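Side-chain contacts in ribosomal RNA small subunit methyltransferase E (Neisseria gonorrhoeae, PDB 5VM8), which probably methylates N3 of a uridine in 16S ribosomal RNA of the small subunit, with S-adenosyl methionine as methyl donor: residues D98-K103 with R229-P234; E138-A143 with T151-L156; V115-C120 with E207-Q212; V196-P201 with A216-V221; R189-A194 with T243-F248. All coordinates share one frame; numbering follows the deposited sequence.

Interaction 1: D98-K103 with R229-P234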
# COMPACT_ATOMS: atom_id res chain seq x y z
N ASP A 98 10.68 -1.84 2.56
CA ASP A 98 10.39 -0.56 1.92
C ASP A 98 10.00 -0.75 0.45
O ASP A 98 9.04 -0.14 -0.03
CB ASP A 98 11.61 0.36 2.05
CG ASP A 98 11.94 0.74 3.52
OD1 ASP A 98 11.20 0.39 4.46
OD2 ASP A 98 13.01 1.36 3.74
N PHE A 99 10.77 -1.57 -0.29
CA PHE A 99 10.42 -1.87 -1.68
C PHE A 99 9.10 -2.61 -1.77
O PHE A 99 8.28 -2.33 -2.65
CB PHE A 99 11.54 -2.68 -2.35
CG PHE A 99 12.76 -1.87 -2.66
CD1 PHE A 99 12.66 -0.51 -2.87
CD2 PHE A 99 14.00 -2.47 -2.74
CE1 PHE A 99 13.79 0.24 -3.16
CE2 PHE A 99 15.14 -1.73 -3.02
CZ PHE A 99 15.03 -0.37 -3.23
N THR A 100 8.87 -3.57 -0.86
CA THR A 100 7.59 -4.26 -0.88
C THR A 100 6.47 -3.24 -0.74
O THR A 100 5.54 -3.21 -1.55
CB THR A 100 7.54 -5.33 0.22
OG1 THR A 100 8.47 -6.38 -0.06
CG2 THR A 100 6.16 -5.93 0.28
N LEU A 101 6.59 -2.34 0.23
CA LEU A 101 5.53 -1.38 0.49
C LEU A 101 5.37 -0.42 -0.68
O LEU A 101 4.25 -0.12 -1.10
CB LEU A 101 5.82 -0.63 1.80
CG LEU A 101 5.56 -1.47 3.06
CD1 LEU A 101 6.22 -0.87 4.29
CD2 LEU A 101 4.05 -1.59 3.31
N GLN A 102 6.48 0.10 -1.21
CA GLN A 102 6.38 1.09 -2.28
C GLN A 102 5.83 0.48 -3.56
O GLN A 102 4.89 1.03 -4.16
CB GLN A 102 7.75 1.71 -2.54
CG GLN A 102 7.73 2.68 -3.74
CD GLN A 102 9.10 3.25 -4.02
OE1 GLN A 102 9.93 2.63 -4.68
NE2 GLN A 102 9.36 4.42 -3.47
N LYS A 103 6.38 -0.66 -4.01
CA LYS A 103 5.99 -1.18 -5.32
C LYS A 103 4.60 -1.78 -5.28
O LYS A 103 3.87 -1.73 -6.28
CB LYS A 103 7.01 -2.20 -5.83
CG LYS A 103 8.18 -1.56 -6.59
CD LYS A 103 8.93 -0.60 -5.70
CE LYS A 103 10.12 0.01 -6.36
NZ LYS A 103 9.68 1.24 -7.10
N ARG A 229 12.90 -15.91 -3.63
CA ARG A 229 13.15 -15.67 -2.21
C ARG A 229 13.02 -14.21 -1.78
O ARG A 229 13.06 -13.94 -0.58
CB ARG A 229 14.55 -16.17 -1.85
N THR A 230 12.91 -13.28 -2.72
CA THR A 230 13.02 -11.86 -2.42
C THR A 230 11.64 -11.19 -2.37
O THR A 230 10.61 -11.82 -2.60
CB THR A 230 13.92 -11.17 -3.44
OG1 THR A 230 13.43 -11.46 -4.77
CG2 THR A 230 15.35 -11.70 -3.32
N GLU A 231 11.65 -9.87 -2.20
CA GLU A 231 10.42 -9.09 -2.31
C GLU A 231 9.84 -9.14 -3.71
O GLU A 231 8.69 -8.72 -3.89
CB GLU A 231 10.68 -7.64 -1.90
CG GLU A 231 11.60 -6.85 -2.85
CD GLU A 231 13.03 -7.09 -2.51
OE1 GLU A 231 13.26 -8.05 -1.74
OE2 GLU A 231 13.93 -6.34 -2.97
N THR A 232 10.57 -9.67 -4.69
CA THR A 232 10.01 -9.78 -6.04
C THR A 232 8.80 -10.70 -6.08
O THR A 232 7.87 -10.45 -6.85
CB THR A 232 11.08 -10.29 -7.00
OG1 THR A 232 12.24 -9.47 -6.90
CG2 THR A 232 10.56 -10.28 -8.46
N ALA A 233 8.79 -11.76 -5.27
CA ALA A 233 7.69 -12.73 -5.30
C ALA A 233 6.33 -12.11 -4.97
O ALA A 233 5.39 -12.30 -5.76
CB ALA A 233 8.01 -13.91 -4.37
N PRO A 234 6.15 -11.36 -3.88
CA PRO A 234 4.84 -10.69 -3.69
C PRO A 234 4.53 -9.63 -4.74
O PRO A 234 3.37 -9.47 -5.13
CB PRO A 234 4.97 -10.05 -2.30
CG PRO A 234 6.46 -9.96 -2.02
CD PRO A 234 7.03 -11.19 -2.70
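T100 and E231 come closest across this contact, with CA atoms 5.8 Å apart, where a turn of helix 94-106 faces the loop that leads into helix 232-244. The main touch is T100 OG1 against E231 CB at 3.1 Å, a tight van der Waals approach. The hydroxyl is held by the carbonyl oxygen of R96, one turn earlier in its own helix. E231 CG stands between the backbone N and the carbonyl carbon (chi1 68°), and the chain then bends at chi2. This swings the carboxylate to the rim of F99. There E231 OE2 lies 3.9 Å from F99 CD2, at the ring edge and near its plane, with the ring and carboxylate planes 31° apart. The oxygen may feel the weakly positive ring hydrogens, though the distance is long. No hydrogen bond joins the two segments directly. A bond from R96 NH2 to the carbonyl oxygen of R229 ties the two elements together nearby, and P234 packs on F197 and V199 of strand 195-199. The contact joins the first helix of the SPOUT methyltransferase domain to the start of its C-terminal helix, in the domain that carries the trefoil knot.

Interaction 2: E138-A143 with T151-L156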
# COMPACT_ATOMS: atom_id res chain seq x y z
N GLU A 138 4.27 6.76 5.53
CA GLU A 138 4.81 7.82 4.69
C GLU A 138 5.34 7.28 3.35
O GLU A 138 5.24 7.96 2.32
CB GLU A 138 5.91 8.60 5.43
N ILE A 139 5.94 6.08 3.35
CA ILE A 139 6.36 5.51 2.06
C ILE A 139 5.14 5.24 1.18
O ILE A 139 5.16 5.52 -0.03
CB ILE A 139 7.20 4.25 2.27
CG1 ILE A 139 8.57 4.59 2.84
CG2 ILE A 139 7.35 3.46 0.96
CD1 ILE A 139 9.26 3.37 3.46
N VAL A 140 4.07 4.73 1.76
CA VAL A 140 2.84 4.49 1.01
C VAL A 140 2.27 5.79 0.45
O VAL A 140 1.82 5.85 -0.70
CB VAL A 140 1.83 3.74 1.90
CG1 VAL A 140 0.41 3.82 1.31
CG2 VAL A 140 2.28 2.28 2.08
N ILE A 141 2.26 6.84 1.26
CA ILE A 141 1.70 8.11 0.83
C ILE A 141 2.49 8.67 -0.35
O ILE A 141 1.91 9.14 -1.35
CB ILE A 141 1.68 9.09 2.01
CG1 ILE A 141 0.56 8.69 2.98
CG2 ILE A 141 1.56 10.55 1.54
CD1 ILE A 141 0.70 9.31 4.36
N SER A 142 3.81 8.62 -0.25
CA SER A 142 4.66 9.09 -1.34
C SER A 142 4.41 8.30 -2.62
O SER A 142 4.38 8.88 -3.71
CB SER A 142 6.13 8.99 -0.93
OG SER A 142 6.42 10.00 0.01
N ALA A 143 4.22 6.99 -2.49
CA ALA A 143 3.99 6.16 -3.66
C ALA A 143 2.67 6.50 -4.32
O ALA A 143 2.55 6.41 -5.54
CB ALA A 143 4.04 4.67 -3.30
N THR A 151 -6.48 7.44 -3.84
CA THR A 151 -6.89 6.63 -2.71
C THR A 151 -5.62 6.09 -2.08
O THR A 151 -4.76 5.53 -2.78
CB THR A 151 -7.80 5.50 -3.16
OG1 THR A 151 -8.96 6.08 -3.78
CG2 THR A 151 -8.25 4.68 -1.96
N VAL A 152 -5.45 6.32 -0.78
CA VAL A 152 -4.25 5.93 -0.06
C VAL A 152 -4.55 4.63 0.69
O VAL A 152 -5.45 4.62 1.54
CB VAL A 152 -3.78 7.03 0.92
CG1 VAL A 152 -2.63 6.52 1.77
CG2 VAL A 152 -3.37 8.28 0.14
N PRO A 153 -3.90 3.52 0.34
CA PRO A 153 -4.13 2.28 1.09
C PRO A 153 -3.63 2.43 2.51
O PRO A 153 -2.55 2.98 2.73
CB PRO A 153 -3.32 1.23 0.30
CG PRO A 153 -2.37 2.00 -0.58
CD PRO A 153 -2.98 3.36 -0.79
N PRO A 154 -4.40 1.98 3.50
CA PRO A 154 -3.93 2.08 4.89
C PRO A 154 -2.83 1.07 5.19
O PRO A 154 -2.80 -0.02 4.62
CB PRO A 154 -5.18 1.77 5.71
CG PRO A 154 -5.96 0.82 4.82
CD PRO A 154 -5.70 1.31 3.40
N VAL A 155 -1.91 1.46 6.06
CA VAL A 155 -1.00 0.50 6.69
C VAL A 155 -1.58 0.24 8.07
O VAL A 155 -1.57 1.12 8.94
CB VAL A 155 0.44 1.02 6.76
CG1 VAL A 155 1.36 -0.08 7.26
CG2 VAL A 155 0.91 1.58 5.40
N LEU A 156 -2.14 -0.92 8.26
CA LEU A 156 -2.88 -1.22 9.47
C LEU A 156 -1.94 -1.45 10.66
O LEU A 156 -0.78 -1.82 10.48
CB LEU A 156 -3.78 -2.43 9.25
CG LEU A 156 -4.78 -2.25 8.09
CD1 LEU A 156 -5.54 -3.56 7.78
CD2 LEU A 156 -5.78 -1.13 8.36
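V140 and I141 on helix 128-147 face the irregular, extended chain 151-156, with CA distances of 7.3 Å from V140 to P153 and 6.4 Å from I141 to V152. V140 reaches it with both methyls. Its CG1 is anti to the backbone N (chi1 163°) and settles at P153, 3.4 Å from P153 O and 3.8 Å from P153 CG. The other branch, CG2, meets V155 CG2 at 3.7 Å. V140 therefore straddles the chain between P153 and V155, while P154 turns the other way. V152 CG1 is shared: it lies 4.0 Å from I141 CG1 and 4.1 Å from V140 CG1. Apart from the methyl on P153 O, the touches are aliphatic, and no hydrogen bond links the two segments. The side-chain oxygen of Q137 takes the N-H of V155 and pins the loop to the same helix. Backbone bonds also tie the loop to I112 of strand 111-116, P154 giving its carbonyl oxygen and L156 joining in. Y13 of the N-terminal mixed sheet packs on I141 and V152. Helix 128-147 and this loop connect the parallel neighbours 111-116 and 159-160, so the contact belongs to a beta-alpha-beta crossover of the SPOUT domain.

Interaction 3: V115-C120 with E207-Q212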
# COMPACT_ATOMS: atom_id res chain seq x y z
N VAL A 115 2.61 -7.82 9.88
CA VAL A 115 2.44 -8.80 10.95
C VAL A 115 3.80 -9.27 11.44
O VAL A 115 4.77 -9.32 10.68
CB VAL A 115 1.61 -10.06 10.58
CG1 VAL A 115 0.22 -9.70 10.10
CG2 VAL A 115 2.36 -10.93 9.59
N ILE A 116 3.84 -9.62 12.71
CA ILE A 116 5.00 -10.25 13.30
C ILE A 116 4.82 -11.75 13.16
O ILE A 116 3.80 -12.29 13.59
CB ILE A 116 5.18 -9.86 14.78
CG1 ILE A 116 5.05 -8.34 14.95
CG2 ILE A 116 6.51 -10.40 15.26
CD1 ILE A 116 5.04 -7.90 16.39
N SER A 117 5.74 -12.39 12.48
CA SER A 117 5.77 -13.84 12.39
C SER A 117 6.99 -14.33 13.16
O SER A 117 7.75 -13.55 13.73
CB SER A 117 5.78 -14.32 10.93
OG SER A 117 7.03 -14.12 10.32
N GLU A 118 7.14 -15.65 13.19
CA GLU A 118 8.14 -16.26 14.04
C GLU A 118 9.53 -15.73 13.72
O GLU A 118 10.30 -15.36 14.62
CB GLU A 118 8.09 -17.77 13.88
CG GLU A 118 9.21 -18.53 14.54
CD GLU A 118 8.94 -18.81 15.99
OE1 GLU A 118 7.85 -18.42 16.47
OE2 GLU A 118 9.81 -19.42 16.65
N ARG A 119 9.87 -15.69 12.43
CA ARG A 119 11.22 -15.36 12.00
C ARG A 119 11.45 -13.87 11.77
O ARG A 119 12.36 -13.50 11.04
CB ARG A 119 11.59 -16.19 10.77
CG ARG A 119 11.74 -17.65 11.14
CD ARG A 119 11.93 -18.52 9.92
NE ARG A 119 11.85 -19.93 10.29
CZ ARG A 119 11.93 -20.94 9.44
NH1 ARG A 119 12.07 -20.70 8.15
NH2 ARG A 119 11.85 -22.18 9.88
N CYS A 120 10.67 -13.02 12.43
CA CYS A 120 10.91 -11.59 12.42
C CYS A 120 12.24 -11.27 13.11
O CYS A 120 12.48 -11.68 14.25
CB CYS A 120 9.76 -10.87 13.12
SG CYS A 120 9.95 -9.10 13.12
N GLU A 207 7.01 -24.40 9.72
CA GLU A 207 6.12 -25.52 9.40
C GLU A 207 4.76 -25.37 10.07
O GLU A 207 3.72 -25.58 9.45
CB GLU A 207 6.81 -26.82 9.82
CG GLU A 207 6.15 -28.13 9.39
CD GLU A 207 6.70 -29.34 10.16
OE1 GLU A 207 7.48 -29.13 11.12
OE2 GLU A 207 6.36 -30.49 9.83
N GLN A 208 4.77 -24.97 11.35
CA GLN A 208 3.52 -24.74 12.09
C GLN A 208 2.77 -23.55 11.53
O GLN A 208 1.53 -23.55 11.48
CB GLN A 208 3.81 -24.56 13.59
N GLU A 209 3.49 -22.50 11.11
CA GLU A 209 2.81 -21.34 10.54
C GLU A 209 2.06 -21.71 9.27
O GLU A 209 0.97 -21.19 9.02
CB GLU A 209 3.82 -20.21 10.28
CG GLU A 209 4.27 -19.45 11.53
CD GLU A 209 5.31 -18.39 11.25
OE1 GLU A 209 6.22 -18.63 10.42
OE2 GLU A 209 5.20 -17.29 11.81
N GLU A 210 2.61 -22.62 8.47
CA GLU A 210 1.91 -23.07 7.26
C GLU A 210 0.66 -23.85 7.63
O GLU A 210 -0.40 -23.65 7.02
CB GLU A 210 2.84 -23.90 6.40
CG GLU A 210 4.00 -23.10 5.83
CD GLU A 210 4.91 -23.94 4.95
OE1 GLU A 210 5.22 -23.50 3.83
OE2 GLU A 210 5.33 -25.04 5.40
N GLN A 211 0.78 -24.76 8.60
CA GLN A 211 -0.38 -25.50 9.08
C GLN A 211 -1.49 -24.57 9.55
O GLN A 211 -2.66 -24.78 9.23
CB GLN A 211 0.02 -26.44 10.21
CG GLN A 211 0.29 -27.85 9.74
CD GLN A 211 -0.94 -28.55 9.22
OE1 GLN A 211 -0.85 -29.41 8.35
NE2 GLN A 211 -2.11 -28.23 9.78
N GLN A 212 -1.13 -23.54 10.31
CA GLN A 212 -2.17 -22.63 10.80
C GLN A 212 -2.90 -21.97 9.64
O GLN A 212 -4.13 -21.90 9.63
CB GLN A 212 -1.56 -21.60 11.75
CG GLN A 212 -1.37 -22.15 13.18
CD GLN A 212 -0.24 -21.47 13.97
OE1 GLN A 212 0.07 -20.30 13.76
NE2 GLN A 212 0.36 -22.22 14.90
O HOH W 1 8.08 -16.79 9.97
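The carboxylate of E209 reaches the turn S117-C120. Its OE2 accepts the backbone N-H of E118 at 2.9 Å from E118 N, with a nearly straight N-H...O angle of 168°. The donor comes from the syn side of OE2 but sits 35° out of the carboxylate plane. The same oxygen lies 3.2 Å from S117 CB, which packs against it without a polar link. The other oxygen has two donors. T206, the residue before helix 207-215, donates its N-H to E209 OE1. A water donates to E209 OE1 at 2.7 Å and accepts from S117 OG at 2.9 Å and from R119 N at 3.2 Å. The turn is type I, and its own bond runs from C120 N to S117 O. E209 reaches it by an extended chain beyond CG (chi2 177°). Further out, R119 NH1 bonds to the carbonyl oxygen of G203, and S117 packs on P201. Three donors, two backbone N-H groups and a water, thus grip the two carboxylate oxygens. In this buried place they would probably favour the charged form. One side chain so couples the start of helix 207-215 to the turn after strand 111-116.

Interaction 4: V196-P201 with A216-V221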
# COMPACT_ATOMS: atom_id res chain seq x y z
N VAL A 196 -6.98 -11.82 -0.04
CA VAL A 196 -6.10 -11.62 1.09
C VAL A 196 -4.87 -12.47 0.80
O VAL A 196 -4.98 -13.68 0.55
CB VAL A 196 -6.75 -12.02 2.43
CG1 VAL A 196 -5.74 -11.97 3.54
CG2 VAL A 196 -7.88 -11.06 2.72
N PHE A 197 -3.72 -11.83 0.82
CA PHE A 197 -2.51 -12.42 0.31
C PHE A 197 -1.44 -12.31 1.38
O PHE A 197 -1.15 -11.20 1.85
CB PHE A 197 -2.18 -11.63 -0.97
CG PHE A 197 -0.84 -11.87 -1.54
CD1 PHE A 197 -0.41 -13.14 -1.80
CD2 PHE A 197 -0.06 -10.79 -1.92
CE1 PHE A 197 0.82 -13.37 -2.39
CE2 PHE A 197 1.17 -11.00 -2.49
CZ PHE A 197 1.60 -12.31 -2.74
N MET A 198 -0.82 -13.44 1.74
CA MET A 198 0.09 -13.51 2.89
C MET A 198 1.51 -13.81 2.45
O MET A 198 1.75 -14.77 1.71
CB MET A 198 -0.31 -14.57 3.89
CG MET A 198 -1.57 -14.29 4.63
SD MET A 198 -1.30 -15.09 6.22
CE MET A 198 0.25 -14.25 6.55
N VAL A 199 2.45 -13.00 2.91
CA VAL A 199 3.84 -13.14 2.51
C VAL A 199 4.74 -13.19 3.74
O VAL A 199 4.54 -12.43 4.69
CB VAL A 199 4.27 -12.00 1.56
CG1 VAL A 199 5.68 -12.21 1.11
CG2 VAL A 199 3.32 -11.96 0.37
N GLY A 200 5.74 -14.06 3.70
CA GLY A 200 6.67 -14.21 4.79
C GLY A 200 7.87 -13.29 4.75
O GLY A 200 8.07 -12.50 3.82
N PRO A 201 8.66 -13.34 5.81
CA PRO A 201 9.86 -12.51 5.89
C PRO A 201 11.02 -13.18 5.19
O PRO A 201 10.81 -14.20 4.53
CB PRO A 201 10.11 -12.39 7.41
CG PRO A 201 9.57 -13.72 7.98
CD PRO A 201 8.41 -14.12 7.05
N ALA A 216 -6.67 -22.22 8.64
CA ALA A 216 -7.49 -21.01 8.49
C ALA A 216 -8.12 -20.89 7.09
O ALA A 216 -8.73 -19.86 6.80
CB ALA A 216 -6.67 -19.76 8.78
N GLY A 217 -7.96 -21.88 6.23
CA GLY A 217 -8.55 -21.85 4.91
C GLY A 217 -7.71 -21.19 3.84
O GLY A 217 -8.25 -20.89 2.77
N PHE A 218 -6.42 -20.97 4.08
CA PHE A 218 -5.56 -20.35 3.09
C PHE A 218 -5.08 -21.36 2.07
O PHE A 218 -4.70 -22.48 2.41
CB PHE A 218 -4.35 -19.71 3.76
CG PHE A 218 -4.63 -18.36 4.32
CD1 PHE A 218 -5.27 -18.23 5.57
CD2 PHE A 218 -4.24 -17.22 3.63
CE1 PHE A 218 -5.53 -16.98 6.10
CE2 PHE A 218 -4.49 -15.97 4.15
CZ PHE A 218 -5.13 -15.84 5.39
N GLN A 219 -5.10 -20.95 0.79
CA GLN A 219 -4.57 -21.76 -0.30
C GLN A 219 -3.15 -21.32 -0.60
O GLN A 219 -2.88 -20.12 -0.76
CB GLN A 219 -5.43 -21.67 -1.56
CG GLN A 219 -4.79 -22.33 -2.80
CD GLN A 219 -4.56 -23.85 -2.67
OE1 GLN A 219 -5.51 -24.63 -2.58
NE2 GLN A 219 -3.30 -24.27 -2.70
N ALA A 220 -2.23 -22.29 -0.62
CA ALA A 220 -0.83 -22.04 -0.94
C ALA A 220 -0.65 -21.95 -2.46
O ALA A 220 -1.15 -22.80 -3.21
CB ALA A 220 0.04 -23.14 -0.34
N VAL A 221 0.07 -20.91 -2.91
CA VAL A 221 0.23 -20.59 -4.33
C VAL A 221 1.70 -20.42 -4.68
O VAL A 221 2.50 -19.95 -3.86
CB VAL A 221 -0.52 -19.30 -4.73
CG1 VAL A 221 -2.04 -19.50 -4.70
CG2 VAL A 221 -0.10 -18.16 -3.83
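M198 and F218 meet because both side chains leave with CG anti to the carbonyl carbon, at chi1 -69° and -82°, and because M198 then runs on extended at chi2, which carries its sulfur to the ring. The two side chains cross at about a right angle. M198 CG makes the tightest touch, 3.4 Å from F218 CE2, and approaches obliquely. The approach of the sulfur is oblique too: M198 SD is 4.3 Å from the F218 centroid and 29° off the ring normal. This is a Met-aromatic contact. V196, two residues earlier on the same strand and directed to the same side, adds CG1 at 4.2 Å from F218 CE2. A216 CB closes on the ring edge in its plane. F218 follows directly on G217, whose positive phi ends helix 207-215 in a Schellman motif. The chain thus turns out of the helix, and F218 enters the core one residue later. The two strands are not neighbours. Strand 173-177 runs between them, and F218 also packs on K174, while I88 touches V196 and M198. Strand 195-199, helix 207-215 and strand 219-222 form a beta-alpha-beta crossover that spans one intervening strand, a unit of the parallel sheet in this SPOUT domain.

Interaction 5: R189-A194 with T243-F248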
# COMPACT_ATOMS: atom_id res chain seq x y z
N ARG A 189 -9.38 -21.37 -7.85
CA ARG A 189 -10.78 -21.06 -8.12
C ARG A 189 -10.89 -19.57 -8.37
O ARG A 189 -10.27 -18.77 -7.67
CB ARG A 189 -11.64 -21.46 -6.92
CG ARG A 189 -13.10 -21.67 -7.21
CD ARG A 189 -13.96 -21.60 -5.94
NE ARG A 189 -14.09 -22.87 -5.22
CZ ARG A 189 -14.97 -23.82 -5.51
NH1 ARG A 189 -15.79 -23.67 -6.54
NH2 ARG A 189 -15.01 -24.93 -4.78
N HIS A 190 -11.62 -19.20 -9.42
CA HIS A 190 -11.74 -17.80 -9.79
C HIS A 190 -12.23 -17.00 -8.59
O HIS A 190 -13.30 -17.30 -8.04
CB HIS A 190 -12.71 -17.62 -10.96
CG HIS A 190 -12.61 -16.28 -11.63
ND1 HIS A 190 -13.30 -15.17 -11.20
CD2 HIS A 190 -11.89 -15.88 -12.71
CE1 HIS A 190 -13.01 -14.14 -11.97
NE2 HIS A 190 -12.16 -14.55 -12.90
N PRO A 191 -11.48 -16.02 -8.11
CA PRO A 191 -11.94 -15.24 -6.96
C PRO A 191 -13.17 -14.44 -7.33
O PRO A 191 -13.25 -13.87 -8.41
CB PRO A 191 -10.75 -14.34 -6.62
CG PRO A 191 -9.87 -14.35 -7.84
CD PRO A 191 -10.11 -15.66 -8.53
N SER A 192 -14.15 -14.44 -6.44
CA SER A 192 -15.36 -13.68 -6.70
C SER A 192 -15.31 -12.30 -6.06
O SER A 192 -15.83 -11.34 -6.62
CB SER A 192 -16.61 -14.45 -6.24
OG SER A 192 -16.96 -14.16 -4.89
N GLY A 193 -14.70 -12.19 -4.88
CA GLY A 193 -14.64 -10.91 -4.21
C GLY A 193 -13.25 -10.45 -3.85
O GLY A 193 -12.39 -10.28 -4.73
N ALA A 194 -13.00 -10.25 -2.56
CA ALA A 194 -11.72 -9.70 -2.15
C ALA A 194 -10.67 -10.80 -2.03
O ALA A 194 -10.98 -11.99 -1.84
CB ALA A 194 -11.88 -8.95 -0.83
N THR A 243 -3.36 -8.87 -13.67
CA THR A 243 -3.48 -9.36 -15.04
C THR A 243 -4.65 -10.34 -15.19
O THR A 243 -5.38 -10.30 -16.20
CB THR A 243 -2.15 -9.99 -15.47
OG1 THR A 243 -1.11 -9.02 -15.37
CG2 THR A 243 -2.21 -10.53 -16.88
N LEU A 244 -4.87 -11.19 -14.18
CA LEU A 244 -5.98 -12.16 -14.22
C LEU A 244 -7.31 -11.54 -13.80
O LEU A 244 -8.35 -11.88 -14.35
CB LEU A 244 -5.68 -13.35 -13.30
CG LEU A 244 -4.53 -14.25 -13.74
CD1 LEU A 244 -4.11 -15.19 -12.64
CD2 LEU A 244 -4.99 -15.02 -14.97
N TRP A 245 -7.31 -10.66 -12.80
CA TRP A 245 -8.55 -10.20 -12.20
C TRP A 245 -8.63 -8.68 -12.03
O TRP A 245 -9.70 -8.19 -11.63
CB TRP A 245 -8.78 -10.90 -10.84
CG TRP A 245 -8.53 -12.40 -10.93
CD1 TRP A 245 -9.16 -13.27 -11.77
CD2 TRP A 245 -7.59 -13.19 -10.17
NE1 TRP A 245 -8.66 -14.54 -11.60
CE2 TRP A 245 -7.70 -14.52 -10.63
CE3 TRP A 245 -6.68 -12.91 -9.16
CZ2 TRP A 245 -6.94 -15.56 -10.11
CZ3 TRP A 245 -5.91 -13.94 -8.65
CH2 TRP A 245 -6.06 -15.26 -9.13
N GLY A 246 -7.55 -7.94 -12.28
CA GLY A 246 -7.55 -6.50 -12.08
C GLY A 246 -7.52 -5.62 -13.32
O GLY A 246 -8.02 -6.00 -14.38
N ASP A 247 -6.92 -4.44 -13.23
CA ASP A 247 -6.98 -3.50 -14.33
C ASP A 247 -5.79 -3.64 -15.27
O ASP A 247 -5.60 -2.77 -16.13
CB ASP A 247 -7.13 -2.05 -13.83
CG ASP A 247 -5.95 -1.58 -12.99
OD1 ASP A 247 -5.13 -2.42 -12.55
OD2 ASP A 247 -5.82 -0.35 -12.79
N PHE A 248 -4.98 -4.70 -15.13
CA PHE A 248 -4.01 -5.04 -16.17
C PHE A 248 -4.65 -5.78 -17.34
O PHE A 248 -4.03 -5.88 -18.40
CB PHE A 248 -2.86 -5.89 -15.63
CG PHE A 248 -1.84 -5.12 -14.83
CD1 PHE A 248 -2.09 -3.82 -14.39
CD2 PHE A 248 -0.62 -5.71 -14.50
CE1 PHE A 248 -1.15 -3.13 -13.63
CE2 PHE A 248 0.34 -5.02 -13.73
CZ PHE A 248 0.06 -3.73 -13.29
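W245 is an indole held on both faces. P191 lies over the centre of one: its CG is 3.5 Å from the centroid of the six-membered ring and 16° off the normal, a CH-pi contact. P191 CD also lies 3.4 Å from W245 CE2. On the opposite face, L244 CB sits 3.5 Å above the plane, offset toward the rim. The pyrrole end of the indole meets H190. Here the rings form a T-shaped pair, the edge of W245 toward the face of H190, with centroids 4.7 Å apart and planes at 81°. The closest atoms are W245 CD1 and H190 NE2, at 3.5 Å. H190 has CG anti to the backbone N (chi1 -164°), which brings the imidazole face to the indole edge. L83 and I188 pack on W245 as well. W245 is the first residue to leave the final helix, 232-244, and the loop 189-194 leads into strand 195-199. No hydrogen bond joins the two segments. The hold probably comes mainly from dispersion and ring electrostatics. The ring hydrogens of P191, on CG and on CD beside the amide nitrogen, are probably somewhat positive and suited to a pi face. The indole can thus anchor the C-terminal chain without a polar bond.

Interactions 2 and 4 are buried and apolar; each lies in a beta-alpha-beta unit, and they differ in using branched aliphatic carbons or a sulfur on a ring. Interaction 3 is buried too but polar, resting on one carboxylate and a water. It touches interaction 4, and both reach the same parallel sheet. Interactions 1 and 5 are only partly buried and hold opposite ends of helix 232-244, their centres about 20 Å apart. Interaction 1 relies on edge and van der Waals touches, interaction 5 on a CH-pi touch and an edge-to-face ring pair. Interaction 1 also meets interaction 2, through I139 against D98 and Q102, and touches interaction 4.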